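Local coordinates for protein alpha-fucosidase (Bifidobacterium bifidum, PDB 2EAB) that probably hydrolyses alpha-1,2-linked L-fucose from glycans, as the catalytic portion of a longer, probably membrane-anchored calcium-binding glycoside hydrolase of family 95, at residues D418-V423 with A483-T488. Sequence-based numbering, arbitrary orientation.
Sequences DFHMNV and AHTENT. With EDO (1,2-ethanediol), chain D.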
loop_
_atom_site.group_PDB
_atom_site.type_symbol
_atom_site.label_atom_id
_atom_site.label_comp_id
_atom_site.label_asym_id
_atom_site.label_seq_id
_atom_site.Cartn_x
_atom_site.Cartn_y
_atom_site.Cartn_z
ATOM N N ASP A 418 -4.427 -4.745 10.033
ATOM C CA ASP A 418 -3.394 -3.917 10.637
ATOM C C ASP A 418 -2.420 -3.313 9.617
ATOM O O ASP A 418 -2.708 -3.249 8.415
ATOM C CB ASP A 418 -2.672 -4.701 11.762
ATOM C CG ASP A 418 -1.796 -5.842 11.245
ATOM O OD1 ASP A 418 -1.653 -5.967 10.016
ATOM O OD2 ASP A 418 -1.235 -6.600 12.068
ATOM N N PHE A 419 -1.285 -2.840 10.117
ATOM C CA PHE A 419 -0.178 -2.389 9.282
ATOM C C PHE A 419 0.844 -3.522 9.272
ATOM O O PHE A 419 1.570 -3.730 10.247
ATOM C CB PHE A 419 0.380 -1.064 9.812
ATOM C CG PHE A 419 -0.673 0.000 9.931
ATOM C CD1 PHE A 419 -1.191 0.348 11.173
ATOM C CD2 PHE A 419 -1.197 0.610 8.788
ATOM C CE1 PHE A 419 -2.191 1.308 11.285
ATOM C CE2 PHE A 419 -2.198 1.577 8.894
ATOM C CZ PHE A 419 -2.696 1.923 10.148
ATOM N N HIS A 420 0.855 -4.288 8.179
ATOM C CA HIS A 420 1.692 -5.481 8.062
ATOM C C HIS A 420 2.902 -5.103 7.233
ATOM O O HIS A 420 2.812 -4.981 6.006
ATOM C CB HIS A 420 0.934 -6.642 7.401
ATOM C CG HIS A 420 0.690 -7.800 8.315
ATOM N ND1 HIS A 420 1.331 -9.016 8.202
ATOM C CD2 HIS A 420 -0.137 -7.912 9.377
ATOM C CE1 HIS A 420 0.899 -9.825 9.154
ATOM N NE2 HIS A 420 0.012 -9.176 9.886
ATOM N N MET A 421 4.031 -4.908 7.903
ATOM C CA MET A 421 5.136 -4.146 7.334
ATOM C C MET A 421 6.273 -5.014 6.798
ATOM O O MET A 421 7.416 -4.570 6.720
ATOM C CB MET A 421 5.628 -3.122 8.367
ATOM C CG MET A 421 6.277 -1.881 7.777
ATOM S SD MET A 421 6.480 -0.583 9.003
ATOM C CE MET A 421 7.860 -1.231 9.945
ATOM N N ASN A 422 5.956 -6.238 6.389
ATOM C CA ASN A 422 6.953 -7.096 5.750
ATOM C C ASN A 422 6.475 -7.608 4.388
ATOM O O ASN A 422 6.711 -8.760 4.026
ATOM C CB ASN A 422 7.391 -8.238 6.681
ATOM C CG ASN A 422 8.830 -8.691 6.430
ATOM O OD1 ASN A 422 9.615 -8.006 5.772
ATOM N ND2 ASN A 422 9.180 -9.854 6.964
ATOM N N VAL A 423 5.770 -6.718 3.684
ATOM C CA VAL A 423 5.429 -6.749 2.247
ATOM C C VAL A 423 4.129 -5.991 1.988
ATOM O O VAL A 423 3.992 -5.337 0.953
ATOM C CB VAL A 423 5.379 -8.168 1.582
ATOM C CG1 VAL A 423 4.211 -9.009 2.103
ATOM C CG2 VAL A 423 5.308 -8.047 0.053
ATOM N N ALA A 483 11.419 -1.821 14.460
ATOM C CA ALA A 483 10.042 -2.297 14.386
ATOM C C ALA A 483 10.029 -3.545 13.520
ATOM O O ALA A 483 10.998 -3.832 12.809
ATOM C CB ALA A 483 9.109 -1.233 13.836
ATOM N N HIS A 484 8.916 -4.270 13.566
ATOM C CA HIS A 484 8.849 -5.591 12.976
ATOM C C HIS A 484 7.672 -5.708 11.995
ATOM O O HIS A 484 7.388 -4.749 11.278
ATOM C CB HIS A 484 8.880 -6.611 14.112
ATOM C CG HIS A 484 10.211 -6.677 14.786
ATOM N ND1 HIS A 484 10.594 -5.867 15.839
ATOM C CD2 HIS A 484 11.284 -7.443 14.494
ATOM C CE1 HIS A 484 11.841 -6.157 16.176
ATOM N NE2 HIS A 484 12.277 -7.114 15.376
ATOM N N THR A 485 7.030 -6.874 11.907
ATOM C CA THR A 485 5.968 -7.081 10.918
ATOM C C THR A 485 4.638 -6.460 11.347
ATOM O O THR A 485 4.092 -5.592 10.666
ATOM C CB THR A 485 5.773 -8.579 10.579
ATOM O OG1 THR A 485 6.939 -9.076 9.912
ATOM C CG2 THR A 485 4.572 -8.777 9.672
ATOM N N GLU A 486 4.104 -6.935 12.468
ATOM C CA GLU A 486 2.782 -6.514 12.905
ATOM C C GLU A 486 2.870 -5.185 13.630
ATOM O O GLU A 486 3.466 -5.096 14.701
ATOM C CB GLU A 486 2.154 -7.559 13.820
ATOM C CG GLU A 486 1.975 -8.916 13.181
ATOM C CD GLU A 486 1.110 -9.818 14.023
ATOM O OE1 GLU A 486 1.189 -9.738 15.271
ATOM O OE2 GLU A 486 0.345 -10.617 13.438
ATOM N N ASN A 487 2.268 -4.164 13.028
ATOM C CA ASN A 487 2.253 -2.813 13.558
ATOM C C ASN A 487 0.824 -2.312 13.700
ATOM O O ASN A 487 -0.117 -2.916 13.171
ATOM C CB ASN A 487 3.112 -1.906 12.677
ATOM C CG ASN A 487 4.586 -2.058 12.978
ATOM O OD1 ASN A 487 5.113 -1.390 13.867
ATOM N ND2 ASN A 487 5.254 -2.962 12.270
ATOM N N THR A 488 0.659 -1.229 14.453
ATOM C CA THR A 488 -0.675 -0.749 14.803
ATOM C C THR A 488 -0.709 0.778 14.769
ATOM O O THR A 488 0.245 1.423 14.332
ATOM C CB THR A 488 -1.096 -1.216 16.213
ATOM O OG1 THR A 488 -0.313 -0.513 17.181
ATOM C CG2 THR A 488 -0.942 -2.724 16.387
HETATM C C1 EDO D . 9.113 -10.690 2.137
HETATM O O1 EDO D . 8.725 -12.049 1.595
HETATM C C2 EDO D . 9.067 -10.841 3.709
HETATM O O2 EDO D . 7.635 -11.005 4.130
HETATM O O HOH W 1 -1.005 -5.564 14.478
HETATM O O HOH W 2 -2.097 -9.289 12.720
HETATM O O HOH W 3 7.763 -11.558 8.904
#
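Phe419 and Asn487 form an antiparallel hydrogen-bonded pair: Asn487 N gives a 2.9 Å bond to Phe419 O, and Phe419 N returns a longer one, 3.3 Å, to Asn487 O, standing above that carbonyl's plane. Two residues further on, past the non-hydrogen-bonded pair His420-Glu486, Met421 N donates to Thr485 O at 2.8 Å and nearly straight (165°). The same oxygen takes a weak bond from Asn487 ND2, which also reaches weakly to His484 O; the amide is thus turned back toward the loop that leads into its strand, with the methyl CE of Met421 3.9 Å from ND2. Met421 has CG anti to its backbone N (chi1 -153°) and bends at chi3, which also brings CE near Ala483 CB.

On the other face, His420 and Glu486 run side by side, ring and carboxylate planes 73° apart, while Thr485 CG2 lies 3.6 Å from His420 ND1. The carboxylates of Asp418 and Glu486 do not touch; a water donates to OD2 of the first and OE2 of the second, probably easing their repulsion. Another water links Asn422 ND2 to Thr485 OG1, and Asn422 CB packs 3.4 Å from that hydroxyl. An alanine at Asn422 would probably leave this water without its amide donor and Tyr578 OH without its partner OD1.

Further out, Ser504 bonds Thr485 OG1 and Gln133 holds Glu486 OE1. This two-stranded sheet ties together two loops of the family 95 catalytic domain, an (alpha/alpha)6 barrel: Phe419 packs beside calcium-binding Leu393, helix 507-520 meets Met421 and Asn422, and Val423 occupies the N-cap position of helix 424-428.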